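Local coordinates for globin (Chloroflexus aurantiacus, PDB 5D1V), which probably binds and carries oxygen at its heme iron, as a truncated hemoglobin of group II, at residues 4-9 with 106-111; 17-22 with 90-95; 48-53 with 59-64. All coordinates share one frame; numbering follows the deposited sequence.

Contact 1: residues 4-9 with 106-111; sequences PTIYEQ and RSVMEN
Ile6, in the first turn of the short N-terminal helix 6-9, presses its two branches against Val108 and Met109 on helix 105-119. The contact lays the start of this globin chain against helix 105-119, the last in the chain. It is small, 122 Å² in all, and the backbones stay well apart, with Ile6 CA 8.3 Å from Val108 CA. Side chains alone bridge that distance. In Ile6 a chi1 of -63°, measured to CG1, leaves CG2 anti to the backbone N, where it reaches Met109 CG at 4.1 Å, and the two chains run alongside in opposing senses. The longer branch bends at chi2 and brings CD1 to Val108 CB, 4.1 Å away, with Val108 CG2 hardly farther from CD1 at 4.2 Å. The Met109 half is the enclosed one: Met109 is buried, and its side chain continues onto Phe16 and Ile19 of helix 13-28 and onto Leu96 of helix 82-98, while Phe56 touches both Ile6 and Met109. The outer half thins quickly, because Val108 is largely open to solvent and offers one flank of its isopropyl group. Thr5 and Glu8, which take no part in the packing, form a capping box: Glu8 N donates to Thr5 OG1 at 3.2 Å, and Thr5 N gives a straight bond, 168° at the hydrogen, to Glu8 OE2 at 2.8 Å, meeting that oxygen from above the carboxylate plane. The box satisfies amides at the start of the helix and fixes the turn from which Ile6 projects. No hydrogen bond or salt bridge joins the two segments, so the association rests on apolar packing, enclosed at Met109 and open to solvent at Val108.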
loop_
_atom_site.group_PDB
_atom_site.type_symbol
_atom_site.label_atom_id
_atom_site.label_comp_id
_atom_site.label_asym_id
_atom_site.label_seq_id
_atom_site.Cartn_x
_atom_site.Cartn_y
_atom_site.Cartn_z
ATOM N N PRO A 4 15.581 -18.276 -16.589
ATOM C CA PRO A 4 14.466 -17.596 -17.271
ATOM C C PRO A 4 14.191 -16.194 -16.717
ATOM O O PRO A 4 14.381 -15.937 -15.525
ATOM C CB PRO A 4 13.285 -18.521 -17.006
ATOM C CG PRO A 4 13.928 -19.903 -16.860
ATOM C CD PRO A 4 15.211 -19.627 -16.127
ATOM N N THR A 5 13.764 -15.296 -17.603
ATOM C CA THR A 5 13.468 -13.904 -17.249
ATOM C C THR A 5 12.176 -13.789 -16.445
ATOM O O THR A 5 11.343 -14.710 -16.425
ATOM C CB THR A 5 13.313 -13.030 -18.497
ATOM O OG1 THR A 5 12.261 -13.571 -19.298
ATOM C CG2 THR A 5 14.591 -12.974 -19.301
ATOM N N ILE A 6 12.017 -12.651 -15.780
ATOM C CA ILE A 6 10.762 -12.329 -15.122
ATOM C C ILE A 6 9.628 -12.473 -16.123
ATOM O O ILE A 6 8.591 -13.046 -15.802
ATOM C CB ILE A 6 10.781 -10.897 -14.506
ATOM C CG1 ILE A 6 11.845 -10.779 -13.410
ATOM C CG2 ILE A 6 9.415 -10.539 -13.979
ATOM C CD1 ILE A 6 11.604 -11.619 -12.192
ATOM N N TYR A 7 9.810 -11.906 -17.320
ATOM C CA TYR A 7 8.825 -12.006 -18.397
ATOM C C TYR A 7 8.300 -13.435 -18.559
ATOM O O TYR A 7 7.082 -13.662 -18.581
ATOM C CB TYR A 7 9.453 -11.515 -19.701
ATOM C CG TYR A 7 8.581 -11.589 -20.917
ATOM C CD1 TYR A 7 7.693 -10.560 -21.224
ATOM C CD2 TYR A 7 8.661 -12.675 -21.785
ATOM C CE1 TYR A 7 6.897 -10.619 -22.346
ATOM C CE2 TYR A 7 7.869 -12.737 -22.922
ATOM C CZ TYR A 7 6.984 -11.704 -23.188
ATOM O OH TYR A 7 6.197 -11.705 -24.315
ATOM N N GLU A 8 9.219 -14.390 -18.686
ATOM C CA GLU A 8 8.856 -15.809 -18.836
ATOM C C GLU A 8 8.154 -16.308 -17.589
ATOM O O GLU A 8 7.143 -17.005 -17.671
ATOM C CB GLU A 8 10.096 -16.675 -19.092
ATOM C CG GLU A 8 10.955 -16.278 -20.291
ATOM C CD GLU A 8 12.275 -17.067 -20.360
ATOM O OE1 GLU A 8 12.215 -18.295 -20.602
ATOM O OE2 GLU A 8 13.364 -16.465 -20.166
ATOM N N GLN A 9 8.698 -15.948 -16.428
ATOM C CA GLN A 9 8.201 -16.467 -15.152
ATOM C C GLN A 9 6.741 -16.135 -14.908
ATOM O O GLN A 9 6.015 -16.907 -14.305
ATOM C CB GLN A 9 9.011 -15.916 -14.000
ATOM C CG GLN A 9 10.393 -16.532 -13.845
ATOM C CD GLN A 9 11.255 -15.735 -12.891
ATOM O OE1 GLN A 9 12.346 -15.290 -13.252
ATOM N NE2 GLN A 9 10.763 -15.531 -11.669
ATOM N N ARG A 106 6.568 -11.102 -8.667
ATOM C CA ARG A 106 5.783 -9.914 -8.330
ATOM C C ARG A 106 6.568 -8.945 -7.459
ATOM O O ARG A 106 6.475 -7.720 -7.627
ATOM C CB ARG A 106 4.491 -10.278 -7.602
ATOM C CG ARG A 106 3.580 -9.066 -7.337
ATOM C CD ARG A 106 2.614 -9.310 -6.162
ATOM N NE ARG A 106 1.576 -10.289 -6.487
ATOM C CZ ARG A 106 0.440 -10.451 -5.804
ATOM N NH1 ARG A 106 0.167 -9.694 -4.740
ATOM N NH2 ARG A 106 -0.430 -11.374 -6.192
ATOM N N SER A 107 7.330 -9.476 -6.505
ATOM C CA SER A 107 8.122 -8.629 -5.609
ATOM C C SER A 107 9.203 -7.866 -6.358
ATOM O O SER A 107 9.467 -6.706 -6.058
ATOM C CB SER A 107 8.781 -9.449 -4.508
ATOM O OG SER A 107 7.841 -9.873 -3.526
ATOM N N VAL A 108 9.830 -8.531 -7.321
ATOM C CA VAL A 108 10.880 -7.886 -8.136
ATOM C C VAL A 108 10.274 -6.702 -8.887
ATOM O O VAL A 108 10.847 -5.618 -8.924
ATOM C CB VAL A 108 11.551 -8.876 -9.133
ATOM C CG1 VAL A 108 12.556 -8.136 -10.032
ATOM C CG2 VAL A 108 12.253 -10.043 -8.391
ATOM N N MET A 109 9.111 -6.924 -9.488
ATOM C CA MET A 109 8.401 -5.897 -10.230
ATOM C C MET A 109 8.020 -4.726 -9.312
ATOM O O MET A 109 8.242 -3.572 -9.668
ATOM C CB MET A 109 7.162 -6.480 -10.894
ATOM C CG MET A 109 7.507 -7.510 -11.907
ATOM S SD MET A 109 6.087 -8.288 -12.715
ATOM C CE MET A 109 5.744 -7.058 -13.933
ATOM N N GLU A 110 7.498 -5.032 -8.130
ATOM C CA GLU A 110 7.184 -4.011 -7.122
ATOM C C GLU A 110 8.426 -3.208 -6.740
ATOM O O GLU A 110 8.415 -1.960 -6.686
ATOM C CB GLU A 110 6.574 -4.655 -5.870
ATOM C CG GLU A 110 6.612 -3.697 -4.654
ATOM C CD GLU A 110 5.673 -4.119 -3.543
ATOM O OE1 GLU A 110 5.050 -5.180 -3.695
ATOM O OE2 GLU A 110 5.593 -3.403 -2.520
ATOM N N ASN A 111 9.531 -3.905 -6.534
ATOM C CA ASN A 111 10.752 -3.225 -6.126
ATOM C C ASN A 111 11.156 -2.232 -7.219
ATOM O O ASN A 111 11.515 -1.090 -6.947
ATOM C CB ASN A 111 11.895 -4.207 -5.880
ATOM C CG ASN A 111 11.618 -5.217 -4.759
ATOM O OD1 ASN A 111 10.781 -4.986 -3.869
ATOM N ND2 ASN A 111 12.372 -6.310 -4.752
#

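Contact 2: residues 17-22 with 90-95; sequences RRIVDI and EHMLAA
Ala95 of helix 82-98 fits its methyl group between Ile19 and Ile22 of helix 13-28, in the crossing of the helices called B and G in the two-over-two globin fold. The short segments run roughly antiparallel, their directions 142° apart, and their axes come within 8.8 Å. So small a knob permits this approach: Ile19 CA and Ala95 CA lie only 5.2 Å apart. Ile22 forms one wall of the hollow. Its CG2 branch, set anti to the backbone N, lies over Ala95, 3.8 Å from Ala95 CA and 4.0 Å from Ala95 CB. Phe23, next along the same helix, also packs on Ala95. Ile19 makes the other wall with its backbone and its CG2, and the same CG2 is a bump in its own right, meeting Met92 SD at 3.9 Å where the two chains lie nearly perpendicular. Met92 starts in the wrong direction for this, its CB turned from helix 13-28. Bends at chi2 (62°) and chi3 (74°) fold the chain back, so that the sulfur fills the groove beside Ile19, one turn before Ala95. The Met92 side chain also packs on Phe23 and on Phe113 of helix 105-119. Between nearest side-chain atoms Met92 is about 4 Å from Trp88, a heme-binding residue, and its nearest atom is about 6 Å from the heme itself, which puts this packing just behind the pocket wall. Farther out, Glu90 forms salt bridges with Arg32 of its own chain and with Arg83 of the second subunit. No hydrogen bond crosses the apolar centre, and its closest approach is of methyl to carbonyl, Ala95 CB standing 3.5 Å from Ile19 O.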
loop_
_atom_site.group_PDB
_atom_site.type_symbol
_atom_site.label_atom_id
_atom_site.label_comp_id
_atom_site.label_asym_id
_atom_site.label_seq_id
_atom_site.Cartn_x
_atom_site.Cartn_y
_atom_site.Cartn_z
ATOM N N ARG A 17 -0.510 -7.799 -20.737
ATOM C CA ARG A 17 -1.735 -7.210 -21.285
ATOM C C ARG A 17 -2.739 -7.049 -20.140
ATOM O O ARG A 17 -3.365 -5.979 -20.002
ATOM C CB ARG A 17 -2.318 -8.058 -22.415
ATOM C CG ARG A 17 -1.603 -7.890 -23.746
ATOM C CD ARG A 17 -2.328 -8.650 -24.851
ATOM N NE ARG A 17 -1.598 -8.652 -26.124
ATOM C CZ ARG A 17 -1.675 -7.693 -27.040
ATOM N NH1 ARG A 17 -2.459 -6.647 -26.841
ATOM N NH2 ARG A 17 -0.966 -7.777 -28.166
ATOM N N ARG A 18 -2.853 -8.079 -19.298
ATOM C CA ARG A 18 -3.768 -8.027 -18.140
ATOM C C ARG A 18 -3.358 -6.894 -17.172
ATOM O O ARG A 18 -4.215 -6.132 -16.701
ATOM C CB ARG A 18 -3.817 -9.359 -17.373
ATOM C CG ARG A 18 -4.321 -10.546 -18.200
ATOM C CD ARG A 18 -4.803 -11.708 -17.325
ATOM N NE ARG A 18 -3.776 -12.192 -16.412
ATOM C CZ ARG A 18 -2.819 -13.043 -16.745
ATOM N NH1 ARG A 18 -2.740 -13.521 -17.981
ATOM N NH2 ARG A 18 -1.939 -13.424 -15.835
ATOM N N ILE A 19 -2.064 -6.809 -16.876
ATOM C CA ILE A 19 -1.538 -5.792 -15.972
ATOM C C ILE A 19 -1.910 -4.406 -16.490
ATOM O O ILE A 19 -2.440 -3.592 -15.754
ATOM C CB ILE A 19 -0.010 -5.928 -15.819
ATOM C CG1 ILE A 19 0.349 -7.187 -15.025
ATOM C CG2 ILE A 19 0.560 -4.740 -15.092
ATOM C CD1 ILE A 19 1.845 -7.524 -15.044
ATOM N N VAL A 20 -1.611 -4.138 -17.756
ATOM C CA VAL A 20 -1.744 -2.777 -18.298
ATOM C C VAL A 20 -3.220 -2.423 -18.461
ATOM O O VAL A 20 -3.593 -1.279 -18.229
ATOM C CB VAL A 20 -0.977 -2.628 -19.631
ATOM C CG1 VAL A 20 -1.261 -1.292 -20.269
ATOM C CG2 VAL A 20 0.516 -2.790 -19.402
ATOM N N ASP A 21 -4.056 -3.390 -18.835
ATOM C CA ASP A 21 -5.497 -3.145 -18.912
ATOM C C ASP A 21 -6.029 -2.665 -17.547
ATOM O O ASP A 21 -6.823 -1.733 -17.466
ATOM C CB ASP A 21 -6.287 -4.396 -19.337
ATOM C CG ASP A 21 -6.191 -4.708 -20.836
ATOM O OD1 ASP A 21 -5.574 -3.951 -21.610
ATOM O OD2 ASP A 21 -6.769 -5.732 -21.230
ATOM N N ILE A 22 -5.611 -3.323 -16.480
ATOM C CA ILE A 22 -6.152 -3.031 -15.158
ATOM C C ILE A 22 -5.633 -1.662 -14.711
ATOM O O ILE A 22 -6.361 -0.831 -14.150
ATOM C CB ILE A 22 -5.794 -4.150 -14.182
ATOM C CG1 ILE A 22 -6.577 -5.411 -14.543
ATOM C CG2 ILE A 22 -6.143 -3.758 -12.746
ATOM C CD1 ILE A 22 -6.052 -6.662 -13.831
ATOM N N GLU A 90 -0.067 3.303 -6.465
ATOM C CA GLU A 90 -1.286 2.642 -5.987
ATOM C C GLU A 90 -1.876 1.749 -7.081
ATOM O O GLU A 90 -2.204 0.566 -6.857
ATOM C CB GLU A 90 -2.330 3.671 -5.536
ATOM C CG GLU A 90 -3.659 3.048 -5.141
ATOM C CD GLU A 90 -4.734 4.050 -4.769
ATOM O OE1 GLU A 90 -4.398 5.211 -4.440
ATOM O OE2 GLU A 90 -5.921 3.653 -4.746
ATOM N N HIS A 91 -2.025 2.320 -8.269
ATOM C CA HIS A 91 -2.720 1.608 -9.318
ATOM C C HIS A 91 -1.862 0.519 -9.926
ATOM O O HIS A 91 -2.383 -0.533 -10.282
ATOM C CB HIS A 91 -3.204 2.587 -10.375
ATOM C CG HIS A 91 -4.180 3.580 -9.834
ATOM N ND1 HIS A 91 -5.205 3.221 -8.986
ATOM C CD2 HIS A 91 -4.289 4.916 -10.012
ATOM C CE1 HIS A 91 -5.896 4.295 -8.657
ATOM N NE2 HIS A 91 -5.359 5.336 -9.264
ATOM N N MET A 92 -0.549 0.732 -10.018
ATOM C CA MET A 92 0.281 -0.313 -10.606
ATOM C C MET A 92 0.429 -1.454 -9.628
ATOM O O MET A 92 0.429 -2.632 -10.009
ATOM C CB MET A 92 1.672 0.182 -11.019
ATOM C CG MET A 92 2.491 -0.927 -11.754
ATOM S SD MET A 92 1.722 -1.486 -13.311
ATOM C CE MET A 92 2.049 -0.105 -14.381
ATOM N N LEU A 93 0.577 -1.151 -8.350
ATOM C CA LEU A 93 0.641 -2.260 -7.413
ATOM C C LEU A 93 -0.667 -3.058 -7.403
ATOM O O LEU A 93 -0.647 -4.289 -7.326
ATOM C CB LEU A 93 0.989 -1.746 -6.020
ATOM C CG LEU A 93 2.377 -1.113 -5.998
ATOM C CD1 LEU A 93 2.741 -0.722 -4.564
ATOM C CD2 LEU A 93 3.454 -1.988 -6.600
ATOM N N ALA A 94 -1.804 -2.375 -7.473
ATOM C CA ALA A 94 -3.081 -3.078 -7.528
ATOM C C ALA A 94 -3.158 -3.938 -8.779
ATOM O O ALA A 94 -3.654 -5.069 -8.737
ATOM C CB ALA A 94 -4.241 -2.090 -7.482
ATOM N N ALA A 95 -2.660 -3.421 -9.895
ATOM C CA ALA A 95 -2.730 -4.160 -11.152
ATOM C C ALA A 95 -1.921 -5.474 -11.063
ATOM O O ALA A 95 -2.383 -6.505 -11.550
ATOM C CB ALA A 95 -2.244 -3.292 -12.302
#

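Contact 3: residues 48-53 with 59-64; sequences QRLFLM and PRTYSE. With HEM (protoporphyrin IX containing Fe), chain C.
Tyr62, Leu50 and Pro59 bury the most surface here, where the chain turns back from helix 42-55 into helix 61-66 beside the heme. Leu50 packs its CB against Tyr62 CB at 3.9 Å and sends CD1 on to Thr61 CG2. A chi1 of 179° swings the Tyr62 ring away from its own backbone N, so that it takes Phe51 CB over one face and receives the edge of the Phe51 ring in a T-shaped pair, centroids 5.7 Å apart and planes at 75°. Phe51 CB in turn lies 3.4 Å from heme CMA. At the ring's end, Tyr62 OH donates to heme propionate O2A at 2.8 Å; Arg66 also hydrogen-bonds to the heme. Pro59 lays CD against Met53 CE at 4.0 Å. A phenylalanine in place of Tyr62 lacks the hydroxyl, and the propionate would probably lose a hydrogen-bond donor and be freer to turn. No direct hydrogen bond links the segments; instead a water donates to Leu50 O and Pro59 O, both at 2.8 Å, and accepts from Tyr62 N at 2.9 Å. The chemistry is thus divided: apolar packing sets the position of the aromatic ring, the water satisfies backbone polar groups, and the phenol hydroxyl ties this turn to the cofactor.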
loop_
_atom_site.group_PDB
_atom_site.type_symbol
_atom_site.label_atom_id
_atom_site.label_comp_id
_atom_site.label_asym_id
_atom_site.label_seq_id
_atom_site.Cartn_x
_atom_site.Cartn_y
_atom_site.Cartn_z
ATOM N N GLN A 48 3.426 1.633 -23.103
ATOM C CA GLN A 48 3.766 1.227 -21.753
ATOM C C GLN A 48 3.853 -0.308 -21.649
ATOM O O GLN A 48 4.777 -0.837 -21.015
ATOM C CB GLN A 48 2.766 1.745 -20.747
ATOM C CG GLN A 48 3.291 1.519 -19.321
ATOM C CD GLN A 48 2.245 1.701 -18.295
ATOM O OE1 GLN A 48 1.163 1.129 -18.401
ATOM N NE2 GLN A 48 2.546 2.504 -17.278
ATOM N N ARG A 49 2.888 -1.020 -22.232
ATOM C CA ARG A 49 2.926 -2.485 -22.247
ATOM C C ARG A 49 4.231 -2.996 -22.861
ATOM O O ARG A 49 4.892 -3.847 -22.262
ATOM C CB ARG A 49 1.743 -3.086 -23.001
ATOM C CG ARG A 49 1.763 -4.627 -23.004
ATOM C CD ARG A 49 0.599 -5.231 -23.728
ATOM N NE ARG A 49 0.307 -4.544 -24.988
ATOM C CZ ARG A 49 0.773 -4.892 -26.182
ATOM N NH1 ARG A 49 1.559 -5.962 -26.342
ATOM N NH2 ARG A 49 0.430 -4.165 -27.229
ATOM N N LEU A 50 4.616 -2.460 -24.026
ATOM C CA LEU A 50 5.817 -2.934 -24.701
ATOM C C LEU A 50 7.063 -2.650 -23.857
ATOM O O LEU A 50 7.980 -3.475 -23.792
ATOM C CB LEU A 50 5.961 -2.296 -26.069
ATOM C CG LEU A 50 4.816 -2.654 -27.032
ATOM C CD1 LEU A 50 4.984 -1.900 -28.345
ATOM C CD2 LEU A 50 4.694 -4.145 -27.295
ATOM N N PHE A 51 7.086 -1.502 -23.190
ATOM C CA PHE A 51 8.197 -1.186 -22.316
ATOM C C PHE A 51 8.323 -2.213 -21.198
ATOM O O PHE A 51 9.408 -2.731 -20.950
ATOM C CB PHE A 51 8.076 0.191 -21.669
ATOM C CG PHE A 51 9.092 0.382 -20.585
ATOM C CD1 PHE A 51 10.440 0.506 -20.897
ATOM C CD2 PHE A 51 8.727 0.296 -19.248
ATOM C CE1 PHE A 51 11.399 0.620 -19.896
ATOM C CE2 PHE A 51 9.664 0.398 -18.238
ATOM C CZ PHE A 51 11.020 0.561 -18.559
ATOM N N LEU A 52 7.218 -2.489 -20.507
ATOM C CA LEU A 52 7.271 -3.430 -19.405
ATOM C C LEU A 52 7.734 -4.797 -19.900
ATOM O O LEU A 52 8.577 -5.458 -19.272
ATOM C CB LEU A 52 5.915 -3.540 -18.717
ATOM C CG LEU A 52 5.470 -2.242 -18.031
ATOM C CD1 LEU A 52 4.005 -2.353 -17.572
ATOM C CD2 LEU A 52 6.382 -1.879 -16.867
ATOM N N MET A 53 7.188 -5.215 -21.031
ATOM C CA MET A 53 7.561 -6.502 -21.611
ATOM C C MET A 53 9.066 -6.582 -21.838
ATOM O O MET A 53 9.720 -7.577 -21.506
ATOM C CB MET A 53 6.822 -6.730 -22.941
ATOM C CG MET A 53 5.333 -6.983 -22.753
ATOM S SD MET A 53 4.423 -6.938 -24.305
ATOM C CE MET A 53 5.296 -8.168 -25.236
ATOM N N PRO A 59 10.271 -9.450 -25.495
ATOM C CA PRO A 59 10.627 -8.881 -26.796
ATOM C C PRO A 59 11.138 -7.448 -26.713
ATOM O O PRO A 59 10.721 -6.698 -25.819
ATOM C CB PRO A 59 9.313 -8.919 -27.577
ATOM C CG PRO A 59 8.490 -9.987 -26.937
ATOM C CD PRO A 59 8.873 -9.933 -25.472
ATOM N N ARG A 60 11.998 -7.083 -27.668
ATOM C CA ARG A 60 12.576 -5.740 -27.757
ATOM C C ARG A 60 11.753 -4.846 -28.660
ATOM O O ARG A 60 12.279 -3.909 -29.270
ATOM C CB ARG A 60 13.988 -5.780 -28.312
ATOM C CG ARG A 60 14.898 -6.821 -27.722
ATOM C CD ARG A 60 15.379 -6.440 -26.376
ATOM N NE ARG A 60 15.961 -5.105 -26.354
ATOM C CZ ARG A 60 16.370 -4.500 -25.245
ATOM N NH1 ARG A 60 16.290 -5.126 -24.078
ATOM N NH2 ARG A 60 16.857 -3.274 -25.308
ATOM N N THR A 61 10.466 -5.147 -28.768
ATOM C CA THR A 61 9.590 -4.384 -29.649
ATOM C C THR A 61 9.547 -2.893 -29.252
ATOM O O THR A 61 9.514 -1.996 -30.103
ATOM C CB THR A 61 8.175 -4.986 -29.634
ATOM O OG1 THR A 61 8.276 -6.394 -29.843
ATOM C CG2 THR A 61 7.313 -4.402 -30.712
ATOM N N TYR A 62 9.585 -2.624 -27.951
ATOM C CA TYR A 62 9.567 -1.255 -27.492
ATOM C C TYR A 62 10.689 -0.446 -28.163
ATOM O O TYR A 62 10.446 0.632 -28.731
ATOM C CB TYR A 62 9.708 -1.163 -25.962
ATOM C CG TYR A 62 9.707 0.282 -25.522
ATOM C CD1 TYR A 62 8.521 0.979 -25.319
ATOM C CD2 TYR A 62 10.900 0.958 -25.350
ATOM C CE1 TYR A 62 8.541 2.297 -24.953
ATOM C CE2 TYR A 62 10.927 2.268 -24.973
ATOM C CZ TYR A 62 9.757 2.942 -24.790
ATOM O OH TYR A 62 9.815 4.275 -24.433
ATOM N N SER A 63 11.914 -0.947 -28.042
ATOM C CA SER A 63 13.088 -0.275 -28.605
ATOM C C SER A 63 12.977 -0.086 -30.119
ATOM O O SER A 63 13.444 0.921 -30.659
ATOM C CB SER A 63 14.367 -1.062 -28.280
ATOM O OG SER A 63 14.489 -2.226 -29.092
ATOM N N GLU A 64 12.379 -1.052 -30.806
ATOM C CA GLU A 64 12.208 -0.963 -32.246
ATOM C C GLU A 64 11.272 0.176 -32.603
ATOM O O GLU A 64 11.421 0.806 -33.663
ATOM C CB GLU A 64 11.686 -2.295 -32.793
ATOM C CG GLU A 64 12.741 -3.386 -32.779
ATOM C CD GLU A 64 12.155 -4.785 -32.858
ATOM O OE1 GLU A 64 10.941 -4.910 -33.136
ATOM O OE2 GLU A 64 12.919 -5.752 -32.619
HETATM C CHA HEM C . 4.186 7.417 -20.410
HETATM C CHB HEM C . 6.408 4.082 -17.665
HETATM C CHC HEM C . 5.583 6.834 -13.723
HETATM C CHD HEM C . 2.446 9.416 -16.374
HETATM C C1A HEM C . 4.896 6.310 -20.024
HETATM C C2A HEM C . 5.528 5.348 -20.913
HETATM C C3A HEM C . 6.149 4.435 -20.152
HETATM C C4A HEM C . 5.930 4.792 -18.751
HETATM C CMA HEM C . 6.971 3.172 -20.552
HETATM C CAA HEM C . 5.479 5.427 -22.455
HETATM C CBA HEM C . 6.839 5.981 -22.909
HETATM C CGA HEM C . 6.774 6.256 -24.401
HETATM O O1A HEM C . 6.049 7.187 -24.823
HETATM O O2A HEM C . 7.458 5.556 -25.177
HETATM C C1B HEM C . 6.395 4.543 -16.356
HETATM C C2B HEM C . 7.035 3.922 -15.218
HETATM C C3B HEM C . 6.806 4.714 -14.146
HETATM C C4B HEM C . 6.002 5.818 -14.558
HETATM C CMB HEM C . 7.829 2.594 -15.281
HETATM C CAB HEM C . 7.222 4.568 -12.666
HETATM C CBB HEM C . 7.645 3.379 -12.234
HETATM C C1C HEM C . 4.638 7.768 -14.072
HETATM C C2C HEM C . 4.004 8.733 -13.185
HETATM C C3C HEM C . 3.144 9.439 -13.962
HETATM C C4C HEM C . 3.184 8.937 -15.314
HETATM C CMC HEM C . 4.341 8.883 -11.673
HETATM C CAC HEM C . 2.182 10.544 -13.526
HETATM C CBC HEM C . 1.770 10.456 -12.266
HETATM C C1D HEM C . 2.681 9.155 -17.705
HETATM C C2D HEM C . 2.078 9.830 -18.849
HETATM C C3D HEM C . 2.581 9.276 -19.969
HETATM C C4D HEM C . 3.499 8.232 -19.560
HETATM C CMD HEM C . 1.072 10.987 -18.755
HETATM C CAD HEM C . 2.263 9.641 -21.428
HETATM C CBD HEM C . 1.184 8.686 -21.916
HETATM C CGD HEM C . 0.831 8.933 -23.353
HETATM O O1D HEM C . -0.241 8.428 -23.774
HETATM O O2D HEM C . 1.601 9.638 -24.061
HETATM N NA HEM C . 5.180 5.943 -18.714
HETATM N NB HEM C . 5.782 5.699 -15.919
HETATM N NC HEM C . 4.136 7.952 -15.346
HETATM N ND HEM C . 3.534 8.199 -18.190
HETATM FE FE HEM C . 4.615 6.948 -17.023
HETATM O O HOH W 1 8.833 -4.728 -26.173
HETATM O O HOH W 2 2.872 5.676 -16.916
#

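How the contacts relate
From the N terminus, helix 6-9 comes first, and contact 1 closes the longest loop by joining it to helix 105-119. Inside that loop, contact 2 joins helix 13-28 to helix 82-98, and inside this again contact 3 closes the short turn from helix 42-55 to helix 61-66. The three nest, one within the next, and none cross. They also touch in space: Met109 CE of contact 1 meets Ile19 CD1 of contact 2, Tyr7 of helix 6-9 packs on Pro59 of contact 3, and Met92 CE lies beside Gln48 NE2, so the chain start, the helices of contact 2 and the turn beside the heme are joined by direct packing.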